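Local coordinates for aminofutalosine deaminase (Helicobacter pylori, PDB 7LKK), which deaminates aminofutalosine in the menaquinone pathway, as a metal-dependent hydrolase of the amidohydrolase family, at residues Gln16-Ala21 with Gly49-Leu54; Phe25-Lys30 with Ile359-Ala364; Tyr37-Asp42 with Ala385-Phe390; Leu71-Ile76 with Gly377-Asn382. One frame throughout, in Å; residues are numbered along the deposited sequence.

From the N terminus, the chain lays down Gln16-Ala21, Phe25-Lys30 and Tyr37-Asp42 before its first contact closes. Interaction 1 closes first, at Gly49-Leu54, where helix 51-57 folds back on strand 17-21. It crosses interactions 2 and 3, whose first segments lie within its span. Leu71-Ile76 then opens interaction 4, which follows interaction 1 in series. The three remaining contacts close more than 280 residues later, in the order 2, 4, 3. Interaction 2 crosses both 3 and 4, whereas 4 falls wholly within the span of 3. Interactions 2 to 4 tie the N-terminal strands and strand 69-80 to helix 353-364, the loop after helix 366-371, and strand 387-391.

Interaction 1: residues Gln16-Ala21 with Gly49-Leu54; sequences QEIIGA and GDYHNL
The ring of Tyr51 lies obliquely against the strand backbone at Gly20 and the CG2 methyl of Ile18. Its CD1 comes to 3.7 Å from Gly20 CA, and since glycine carries no side chain here, the ring can settle against the main chain itself. One ring atom further along, Tyr51 CE1 meets Ile18 CG2 at 3.7 Å. The ring reaches this place because CG is anti to the backbone N (chi1 175°), which sends it from the first turn of the helix toward the strand.

Two residues back from Gly20, on the same face of the strand, Ile18 meets the helix with both branches. Its CG2, also anti to its own backbone N, touches Leu54 CD2 at 4.0 Å as well as the tyrosine, while the CD1 at the end of its other branch lies 3.6 Å from the carbonyl oxygen Leu54 O. Ile18 thus packs on two residues of one helical face, Tyr51 and Leu54, through van der Waals contacts.

That helix is started by Asp50 at the N-cap position. Asn53 N donates to Asp50 OD2 (3.0 Å, 164° at the hydrogen), reaching the oxygen from above the carboxylate plane, and Leu54 N donates to Asp50 O at 2.8 Å. The two bonds fix the turn from which Tyr51 and Leu54 project.

In the fold, helix 51-57 follows edge strand 45-50 and packs across one face of the four-stranded mixed sheet. Ile18 and Leu54 both touch Val40 of strand 37-41, and the Tyr51 ring meets Phe65 of strand 62-66, on the other side of strand 17-21.

Interaction 2: residues Phe25-Lys30 with Ile359-Ala364; sequences FLCNEK and IALLGA
Leu361 and Leu362, consecutive on one helix, turn their side chains toward the loop Phe25-Lys30 and divide it between them. Leu361 has CG anti to its backbone N (chi1 178°) and crosses Phe25 at about a right angle. Its CD2 methyl approaches ring atom Phe25 CD2 obliquely, at 3.7 Å. The thiol sulfur of Cys27 lies against the fork of the same leucine, with SG 3.8 Å from Leu361 CG and both methyls close by, so that sulfur and ring share this one side chain.

Leu362 swings the other way, with CG beside the backbone N (chi1 -65°), and pushes its tip into the turn of the loop. Leu362 CD2 sits 3.9 Å from Cys27 CA. The carbonyl oxygen Asn28 O is only 3.3 Å from Leu362 CD2, a tight fit against the main chain. CD1 of Leu362 touches Glu29 O at 3.7 Å, and the bent Glu29 side chain crosses the leucine obliquely, with OE1 also 3.7 Å from Leu362 CD1. The carboxylate has its polar partners elsewhere: OE2 forms a salt bridge with Arg366, and OE1 a hydrogen bond with His367.

The contact is van der Waals packing, apolar at Leu361 and against carbonyl and carboxylate oxygens at Leu362. It sets the loop between strands 23-25 and 33-34 on the C-terminal part of helix 353-364. Strand 69-80 lies alongside, with Pro73 against Cys27 and Leu72 against Phe25, while Ile402 of helix 401-408 touches both Phe25 and Leu361.

Interaction 3: residues Tyr37-Asp42 with Ala385-Phe390; sequences YGVVFD and ADLSVF
The phenyl ring of Phe41 carries one methyl of Leu387, CD1, over one face. Leu387 CD1 stands 4.0 Å above the ring plane, offset toward the rim and 15° off the normal, a CH-pi contact whose nearest ring atom is Phe41 CD1, 4.0 Å from that methyl. In the plane of the ring, at its edge, lies Val39 O from the same strand. Phe416 adds an edge-to-face ring pair.

Ala385 CB comes in obliquely at the CD2 corner of the ring, on the same side of its plane as Leu387: it is 3.6 Å from Phe41 CD2 and 3.8 Å from Phe41 CB, and it also touches the carbonyl oxygen Asp42 O at 3.7 Å. With chi1 64°, CG of Phe41 sits between the backbone N and the carbonyl carbon, the sterically least roomy position. The Phe41 and Leu387 side chains lie alongside each other, pointing opposite ways. Two residues back along the strand, Val39 CG1 approaches the same methyl, Leu387 CD1, at 4.3 Å, so that Leu387 takes contacts from alternate residues of one strand face.

Side chains of strand 37-41 pack on those of the start of strand 387-391, joining two sheets, in keeping with the small beta domain that flanks the barrel in many amidohydrolases. Strand 37-41 belongs to the four-stranded sheet, where strand 17-21 adds Ile19 against Phe41 and Leu387. Across the interface, strand 387-391 runs between strands 69-80 and 414-417, antiparallel to both.

Interaction 4: residues Leu71-Ile76 with Gly377-Asn382; sequences LLPAFI and GEIETN
Strand residues Leu71-Ile76 and the start of loop Gly377-Asn382 run in nearly opposite directions, 158° apart, and come closest at Pro73 and Gly377. Gly377 has a positive phi (77°), a backbone shape readily adopted by glycine. No direct hydrogen bond joins the segments here; a water bridges them instead, donating to Ala74 O at 2.7 Å and accepting from Gly377 N at 3.0 Å.

The proline ring supplies much of the packing. Pro73 CB rests 3.6 Å from the carbonyl carbon Gly377 C, and Pro73 CG lies 3.6 Å from Glu378 CA, so the ring lies against the loop's main chain. Ile379 crosses it at about a right angle, with its CG1 3.7 Å from Pro73 CG. Beyond this, Ile379 CD1 extends over the strand backbone to 3.9 Å from Leu72 CA. At the other end, Ile76 CD1 closes on Gly377 CA at 3.7 Å, its chi2 of 92° lying away from a staggered value. The Glu378 side chain points away from the strand, and its OE2 forms a salt bridge with Arg366.

The strand beneath is the long, interrupted strand 69-80, which bears the iron ligand His79 just beyond Ile76. It pairs with strands 23-25 and 387-391 through Leu71 and Leu72, and the loop packs beside them, with Ile379 also touching Val24.

Interaction 1: residues Gln16-Ala21 with Gly49-Leu54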
# COMPACT_ATOMS: atom_id res chain seq x y z
N GLN A 16 -14.22 -22.02 -30.53
CA GLN A 16 -13.74 -22.41 -29.22
C GLN A 16 -12.22 -22.55 -29.22
O GLN A 16 -11.61 -22.85 -30.25
CB GLN A 16 -14.38 -23.73 -28.78
CG GLN A 16 -15.87 -23.62 -28.46
CD GLN A 16 -16.47 -24.96 -28.07
OE1 GLN A 16 -15.77 -25.97 -28.01
NE2 GLN A 16 -17.77 -24.96 -27.79
N GLU A 17 -11.62 -22.31 -28.06
CA GLU A 17 -10.19 -22.49 -27.87
C GLU A 17 -9.94 -22.95 -26.45
O GLU A 17 -10.84 -22.97 -25.61
CB GLU A 17 -9.41 -21.20 -28.19
CG GLU A 17 -9.89 -19.98 -27.42
CD GLU A 17 -9.08 -18.74 -27.73
OE1 GLU A 17 -7.84 -18.85 -27.87
OE2 GLU A 17 -9.68 -17.65 -27.84
N ILE A 18 -8.69 -23.32 -26.18
CA ILE A 18 -8.26 -23.80 -24.87
C ILE A 18 -7.10 -22.94 -24.41
O ILE A 18 -6.18 -22.67 -25.18
CB ILE A 18 -7.85 -25.29 -24.92
CG1 ILE A 18 -8.95 -26.14 -25.57
CG2 ILE A 18 -7.53 -25.81 -23.52
CD1 ILE A 18 -8.58 -27.61 -25.71
N ILE A 19 -7.15 -22.51 -23.15
CA ILE A 19 -6.02 -21.85 -22.50
C ILE A 19 -5.80 -22.50 -21.15
O ILE A 19 -6.75 -22.82 -20.43
CB ILE A 19 -6.22 -20.33 -22.36
CG1 ILE A 19 -7.49 -20.00 -21.57
CG2 ILE A 19 -6.22 -19.65 -23.72
CD1 ILE A 19 -7.61 -18.54 -21.19
N GLY A 20 -4.52 -22.70 -20.79
CA GLY A 20 -4.18 -23.28 -19.52
C GLY A 20 -3.00 -22.53 -18.90
O GLY A 20 -2.31 -21.77 -19.57
N ALA A 21 -2.81 -22.78 -17.61
CA ALA A 21 -1.71 -22.15 -16.88
C ALA A 21 -1.29 -23.06 -15.74
O ALA A 21 -2.03 -23.97 -15.35
CB ALA A 21 -2.12 -20.76 -16.35
N GLY A 49 -10.85 -28.46 -16.94
CA GLY A 49 -10.20 -29.73 -16.65
C GLY A 49 -8.70 -29.59 -16.75
O GLY A 49 -8.16 -28.52 -17.04
N ASP A 50 -8.03 -30.71 -16.48
CA ASP A 50 -6.59 -30.79 -16.69
C ASP A 50 -6.25 -30.40 -18.12
O ASP A 50 -6.89 -30.85 -19.07
CB ASP A 50 -6.09 -32.20 -16.39
CG ASP A 50 -4.62 -32.38 -16.71
OD1 ASP A 50 -3.77 -31.86 -15.95
OD2 ASP A 50 -4.31 -33.04 -17.72
N TYR A 51 -5.23 -29.55 -18.27
CA TYR A 51 -4.95 -28.97 -19.58
C TYR A 51 -4.56 -30.04 -20.59
O TYR A 51 -5.06 -30.05 -21.72
CB TYR A 51 -3.85 -27.91 -19.48
CG TYR A 51 -3.45 -27.36 -20.83
CD1 TYR A 51 -4.24 -26.42 -21.48
CD2 TYR A 51 -2.29 -27.80 -21.46
CE1 TYR A 51 -3.88 -25.92 -22.72
CE2 TYR A 51 -1.93 -27.30 -22.70
CZ TYR A 51 -2.72 -26.37 -23.32
OH TYR A 51 -2.35 -25.88 -24.55
N HIS A 52 -3.65 -30.94 -20.21
CA HIS A 52 -3.22 -31.99 -21.13
C HIS A 52 -4.39 -32.86 -21.56
O HIS A 52 -4.57 -33.15 -22.74
CB HIS A 52 -2.12 -32.83 -20.49
CG HIS A 52 -1.62 -33.94 -21.37
ND1 HIS A 52 -0.92 -33.70 -22.54
CD2 HIS A 52 -1.73 -35.28 -21.26
CE1 HIS A 52 -0.61 -34.86 -23.10
NE2 HIS A 52 -1.10 -35.83 -22.35
N ASN A 53 -5.22 -33.28 -20.59
CA ASN A 53 -6.40 -34.07 -20.92
C ASN A 53 -7.37 -33.29 -21.79
O ASN A 53 -8.07 -33.88 -22.63
CB ASN A 53 -7.09 -34.53 -19.64
CG ASN A 53 -6.32 -35.62 -18.92
OD1 ASN A 53 -5.35 -36.16 -19.45
ND2 ASN A 53 -6.75 -35.95 -17.71
N LEU A 54 -7.43 -31.97 -21.62
CA LEU A 54 -8.30 -31.15 -22.45
C LEU A 54 -7.83 -31.12 -23.89
O LEU A 54 -8.64 -31.14 -24.82
CB LEU A 54 -8.36 -29.73 -21.88
CG LEU A 54 -9.72 -29.06 -21.68
CD1 LEU A 54 -10.74 -30.03 -21.10
CD2 LEU A 54 -9.57 -27.84 -20.77

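Interaction 2: residues Phe25-Lys30 with Ile359-Ala364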
# COMPACT_ATOMS: atom_id res chain seq x y z
N PHE A 25 -7.07 -20.06 -10.70
CA PHE A 25 -7.91 -19.65 -9.58
C PHE A 25 -9.36 -19.72 -10.04
O PHE A 25 -9.78 -18.94 -10.90
CB PHE A 25 -7.57 -18.24 -9.11
CG PHE A 25 -6.17 -18.10 -8.57
CD1 PHE A 25 -5.40 -19.21 -8.26
CD2 PHE A 25 -5.63 -16.84 -8.35
CE1 PHE A 25 -4.12 -19.07 -7.77
CE2 PHE A 25 -4.35 -16.69 -7.86
CZ PHE A 25 -3.59 -17.80 -7.56
N LEU A 26 -10.13 -20.67 -9.49
CA LEU A 26 -11.52 -20.80 -9.88
C LEU A 26 -12.38 -19.66 -9.34
O LEU A 26 -13.37 -19.28 -9.98
CB LEU A 26 -12.09 -22.14 -9.40
CG LEU A 26 -11.57 -23.41 -10.06
CD1 LEU A 26 -12.50 -24.57 -9.74
CD2 LEU A 26 -11.45 -23.23 -11.57
N CYS A 27 -12.00 -19.11 -8.19
CA CYS A 27 -12.76 -18.05 -7.52
C CYS A 27 -14.20 -18.48 -7.25
O CYS A 27 -15.14 -17.68 -7.37
CB CYS A 27 -12.71 -16.75 -8.32
SG CYS A 27 -11.05 -16.04 -8.38
N ASN A 28 -14.38 -19.75 -6.90
CA ASN A 28 -15.60 -20.10 -6.20
C ASN A 28 -15.45 -19.71 -4.73
O ASN A 28 -14.38 -19.29 -4.29
CB ASN A 28 -15.90 -21.60 -6.35
CG ASN A 28 -14.69 -22.48 -6.09
OD1 ASN A 28 -13.66 -22.03 -5.59
ND2 ASN A 28 -14.81 -23.76 -6.42
N GLU A 29 -16.54 -19.83 -3.97
CA GLU A 29 -16.48 -19.42 -2.57
C GLU A 29 -15.46 -20.24 -1.80
O GLU A 29 -14.92 -19.76 -0.79
CB GLU A 29 -17.86 -19.53 -1.92
CG GLU A 29 -18.89 -18.52 -2.42
CD GLU A 29 -18.44 -17.07 -2.30
OE1 GLU A 29 -17.69 -16.74 -1.35
OE2 GLU A 29 -18.85 -16.25 -3.15
N LYS A 30 -15.16 -21.47 -2.26
CA LYS A 30 -14.07 -22.25 -1.69
C LYS A 30 -12.71 -21.67 -2.04
O LYS A 30 -11.72 -21.99 -1.38
CB LYS A 30 -14.17 -23.69 -2.19
CG LYS A 30 -15.18 -24.53 -1.44
CD LYS A 30 -15.35 -25.90 -2.08
CE LYS A 30 -14.02 -26.61 -2.27
NZ LYS A 30 -14.19 -27.95 -2.89
N ILE A 359 -10.13 -13.46 0.96
CA ILE A 359 -11.18 -12.45 0.97
C ILE A 359 -10.91 -11.40 -0.10
O ILE A 359 -11.83 -10.97 -0.81
CB ILE A 359 -11.29 -11.83 2.37
CG1 ILE A 359 -11.88 -12.84 3.35
CG2 ILE A 359 -12.13 -10.56 2.34
CD1 ILE A 359 -11.85 -12.41 4.79
N ALA A 360 -9.65 -11.00 -0.26
CA ALA A 360 -9.31 -9.99 -1.25
C ALA A 360 -9.59 -10.49 -2.67
O ALA A 360 -10.18 -9.77 -3.49
CB ALA A 360 -7.84 -9.58 -1.11
N LEU A 361 -9.19 -11.73 -2.96
CA LEU A 361 -9.39 -12.27 -4.30
C LEU A 361 -10.87 -12.43 -4.62
O LEU A 361 -11.33 -12.03 -5.69
CB LEU A 361 -8.66 -13.61 -4.44
CG LEU A 361 -8.82 -14.34 -5.78
CD1 LEU A 361 -8.38 -13.46 -6.93
CD2 LEU A 361 -8.04 -15.66 -5.78
N LEU A 362 -11.63 -13.04 -3.70
CA LEU A 362 -13.07 -13.16 -3.92
C LEU A 362 -13.75 -11.80 -3.94
O LEU A 362 -14.75 -11.61 -4.65
CB LEU A 362 -13.69 -14.05 -2.84
CG LEU A 362 -13.24 -15.52 -2.83
CD1 LEU A 362 -14.01 -16.32 -1.79
CD2 LEU A 362 -13.39 -16.13 -4.21
N GLY A 363 -13.23 -10.85 -3.16
CA GLY A 363 -13.75 -9.49 -3.20
C GLY A 363 -13.55 -8.80 -4.54
O GLY A 363 -14.28 -7.86 -4.85
N ALA A 364 -12.58 -9.25 -5.32
CA ALA A 364 -12.30 -8.67 -6.63
C ALA A 364 -12.89 -9.47 -7.78
O ALA A 364 -12.78 -9.04 -8.93
CB ALA A 364 -10.79 -8.53 -6.84

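Interaction 3: residues Tyr37-Asp42 with Ala385-Phe390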
# COMPACT_ATOMS: atom_id res chain seq x y z
N TYR A 37 -4.20 -26.65 -14.99
CA TYR A 37 -5.57 -26.77 -15.47
C TYR A 37 -5.80 -25.86 -16.66
O TYR A 37 -5.04 -24.93 -16.93
CB TYR A 37 -6.57 -26.45 -14.35
CG TYR A 37 -7.27 -27.67 -13.81
CD1 TYR A 37 -6.56 -28.69 -13.17
CD2 TYR A 37 -8.65 -27.82 -13.92
CE1 TYR A 37 -7.20 -29.80 -12.67
CE2 TYR A 37 -9.30 -28.93 -13.42
CZ TYR A 37 -8.56 -29.92 -12.80
OH TYR A 37 -9.20 -31.03 -12.29
N GLY A 38 -6.89 -26.13 -17.38
CA GLY A 38 -7.20 -25.42 -18.60
C GLY A 38 -8.69 -25.16 -18.71
O GLY A 38 -9.49 -25.71 -17.95
N VAL A 39 -9.04 -24.29 -19.65
CA VAL A 39 -10.42 -23.87 -19.86
C VAL A 39 -10.72 -23.87 -21.35
O VAL A 39 -9.96 -23.29 -22.14
CB VAL A 39 -10.69 -22.47 -19.26
CG1 VAL A 39 -12.09 -22.01 -19.62
CG2 VAL A 39 -10.49 -22.47 -17.75
N VAL A 40 -11.81 -24.52 -21.74
CA VAL A 40 -12.35 -24.42 -23.09
C VAL A 40 -13.44 -23.35 -23.07
O VAL A 40 -14.31 -23.36 -22.19
CB VAL A 40 -12.92 -25.76 -23.58
CG1 VAL A 40 -13.43 -25.63 -25.01
CG2 VAL A 40 -11.86 -26.85 -23.50
N PHE A 41 -13.39 -22.44 -24.03
CA PHE A 41 -14.35 -21.34 -24.03
C PHE A 41 -14.57 -20.82 -25.44
O PHE A 41 -13.65 -20.82 -26.27
CB PHE A 41 -13.88 -20.19 -23.12
CG PHE A 41 -12.60 -19.53 -23.57
CD1 PHE A 41 -11.37 -20.10 -23.27
CD2 PHE A 41 -12.63 -18.35 -24.29
CE1 PHE A 41 -10.19 -19.49 -23.67
CE2 PHE A 41 -11.45 -17.74 -24.70
CZ PHE A 41 -10.24 -18.31 -24.39
N ASP A 42 -15.80 -20.40 -25.71
CA ASP A 42 -16.10 -19.55 -26.85
C ASP A 42 -16.42 -18.17 -26.30
O ASP A 42 -15.52 -17.49 -25.78
CB ASP A 42 -17.25 -20.11 -27.69
CG ASP A 42 -18.33 -20.77 -26.84
OD1 ASP A 42 -18.69 -20.20 -25.79
OD2 ASP A 42 -18.82 -21.85 -27.23
N ALA A 385 -16.78 -15.83 -20.63
CA ALA A 385 -15.35 -16.06 -20.82
C ALA A 385 -14.57 -14.75 -20.62
O ALA A 385 -13.92 -14.23 -21.53
CB ALA A 385 -15.09 -16.66 -22.19
N ASP A 386 -14.67 -14.22 -19.41
CA ASP A 386 -13.90 -13.04 -18.99
C ASP A 386 -12.71 -13.56 -18.19
O ASP A 386 -12.84 -13.88 -17.00
CB ASP A 386 -14.77 -12.09 -18.17
CG ASP A 386 -15.95 -11.55 -18.97
OD1 ASP A 386 -15.89 -11.53 -20.22
OD2 ASP A 386 -16.95 -11.13 -18.34
N LEU A 387 -11.55 -13.63 -18.83
CA LEU A 387 -10.41 -14.36 -18.28
C LEU A 387 -9.14 -13.52 -18.36
O LEU A 387 -8.88 -12.88 -19.38
CB LEU A 387 -10.21 -15.69 -19.01
CG LEU A 387 -11.42 -16.63 -18.98
CD1 LEU A 387 -11.25 -17.77 -19.97
CD2 LEU A 387 -11.64 -17.17 -17.57
N SER A 388 -8.35 -13.57 -17.29
CA SER A 388 -7.06 -12.90 -17.22
C SER A 388 -5.95 -13.94 -17.08
O SER A 388 -6.14 -14.97 -16.42
CB SER A 388 -6.99 -11.93 -16.04
OG SER A 388 -7.87 -10.83 -16.21
N VAL A 389 -4.81 -13.67 -17.70
CA VAL A 389 -3.59 -14.45 -17.52
C VAL A 389 -2.48 -13.50 -17.08
O VAL A 389 -2.21 -12.50 -17.76
CB VAL A 389 -3.19 -15.20 -18.80
CG1 VAL A 389 -1.87 -15.94 -18.60
CG2 VAL A 389 -4.29 -16.17 -19.22
N PHE A 390 -1.85 -13.81 -15.95
CA PHE A 390 -0.73 -13.04 -15.42
C PHE A 390 0.51 -13.92 -15.39
O PHE A 390 0.48 -15.02 -14.83
CB PHE A 390 -1.03 -12.53 -14.00
CG PHE A 390 -2.03 -11.41 -13.94
CD1 PHE A 390 -3.39 -11.68 -13.97
CD2 PHE A 390 -1.61 -10.09 -13.85
CE1 PHE A 390 -4.32 -10.65 -13.91
CE2 PHE A 390 -2.53 -9.06 -13.79
CZ PHE A 390 -3.88 -9.34 -13.82

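Interaction 4: residues Leu71-Ile76 with Gly377-Asn382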
# COMPACT_ATOMS: atom_id res chain seq x y z
N LEU A 71 -4.04 -18.22 -14.24
CA LEU A 71 -5.29 -18.02 -14.96
C LEU A 71 -6.40 -17.84 -13.95
O LEU A 71 -6.53 -18.64 -13.01
CB LEU A 71 -5.58 -19.21 -15.88
CG LEU A 71 -6.94 -19.29 -16.58
CD1 LEU A 71 -7.16 -18.06 -17.44
CD2 LEU A 71 -7.03 -20.56 -17.42
N LEU A 72 -7.20 -16.79 -14.12
CA LEU A 72 -8.24 -16.45 -13.16
C LEU A 72 -9.29 -15.62 -13.87
O LEU A 72 -9.07 -15.15 -14.99
CB LEU A 72 -7.65 -15.70 -11.95
CG LEU A 72 -7.42 -14.19 -12.06
CD1 LEU A 72 -7.34 -13.56 -10.68
CD2 LEU A 72 -6.15 -13.89 -12.85
N PRO A 73 -10.47 -15.45 -13.27
CA PRO A 73 -11.48 -14.58 -13.89
C PRO A 73 -11.01 -13.14 -13.95
O PRO A 73 -10.26 -12.67 -13.08
CB PRO A 73 -12.70 -14.73 -12.97
CG PRO A 73 -12.46 -15.97 -12.20
CD PRO A 73 -10.98 -16.09 -12.05
N ALA A 74 -11.44 -12.43 -14.99
CA ALA A 74 -11.25 -10.99 -15.02
C ALA A 74 -11.88 -10.35 -13.79
O ALA A 74 -12.88 -10.83 -13.25
CB ALA A 74 -11.86 -10.39 -16.29
N PHE A 75 -11.26 -9.27 -13.32
CA PHE A 75 -11.72 -8.63 -12.10
C PHE A 75 -13.00 -7.85 -12.35
O PHE A 75 -13.35 -7.49 -13.48
CB PHE A 75 -10.65 -7.68 -11.56
CG PHE A 75 -9.44 -8.38 -11.01
CD1 PHE A 75 -9.57 -9.46 -10.15
CD2 PHE A 75 -8.17 -7.94 -11.34
CE1 PHE A 75 -8.45 -10.10 -9.65
CE2 PHE A 75 -7.05 -8.57 -10.84
CZ PHE A 75 -7.19 -9.65 -9.99
N ILE A 76 -13.72 -7.60 -11.26
CA ILE A 76 -14.86 -6.69 -11.25
C ILE A 76 -14.54 -5.57 -10.28
O ILE A 76 -14.22 -5.82 -9.11
CB ILE A 76 -16.16 -7.41 -10.84
CG1 ILE A 76 -16.60 -8.39 -11.93
CG2 ILE A 76 -17.27 -6.39 -10.58
CD1 ILE A 76 -16.07 -9.80 -11.74
N GLY A 377 -16.94 -13.45 -13.02
CA GLY A 377 -16.27 -13.45 -11.74
C GLY A 377 -15.87 -14.81 -11.23
O GLY A 377 -15.38 -14.90 -10.10
N GLU A 378 -16.06 -15.87 -12.01
CA GLU A 378 -15.76 -17.21 -11.55
C GLU A 378 -15.52 -18.10 -12.76
O GLU A 378 -16.21 -17.97 -13.78
CB GLU A 378 -16.92 -17.76 -10.70
CG GLU A 378 -16.81 -19.24 -10.34
CD GLU A 378 -17.92 -19.68 -9.41
OE1 GLU A 378 -17.87 -20.84 -8.93
OE2 GLU A 378 -18.84 -18.88 -9.15
N ILE A 379 -14.55 -19.00 -12.65
CA ILE A 379 -14.25 -19.95 -13.72
C ILE A 379 -15.17 -21.15 -13.51
O ILE A 379 -14.88 -22.06 -12.73
CB ILE A 379 -12.77 -20.35 -13.72
CG1 ILE A 379 -11.90 -19.15 -14.07
CG2 ILE A 379 -12.52 -21.47 -14.73
CD1 ILE A 379 -10.43 -19.45 -14.18
N GLU A 380 -16.30 -21.14 -14.22
CA GLU A 380 -17.32 -22.16 -14.10
C GLU A 380 -18.07 -22.23 -15.42
O GLU A 380 -18.27 -21.20 -16.07
CB GLU A 380 -18.27 -21.85 -12.94
CG GLU A 380 -19.30 -22.94 -12.64
CD GLU A 380 -20.25 -22.55 -11.53
OE1 GLU A 380 -20.21 -21.37 -11.10
OE2 GLU A 380 -21.05 -23.40 -11.10
N THR A 381 -18.46 -23.44 -15.81
CA THR A 381 -19.17 -23.62 -17.08
C THR A 381 -20.43 -22.77 -17.12
O THR A 381 -21.13 -22.63 -16.12
CB THR A 381 -19.52 -25.10 -17.29
OG1 THR A 381 -20.41 -25.53 -16.25
CG2 THR A 381 -18.26 -25.96 -17.28
N ASN A 382 -20.67 -22.16 -18.28
CA ASN A 382 -21.79 -21.29 -18.63
C ASN A 382 -21.57 -19.85 -18.17
O ASN A 382 -22.38 -18.98 -18.50
CB ASN A 382 -23.15 -21.78 -18.10
CG ASN A 382 -23.47 -23.19 -18.55
OD1 ASN A 382 -23.21 -23.56 -19.70
ND2 ASN A 382 -24.03 -23.99 -17.65
O HOH W 1 -15.00 -11.85 -14.64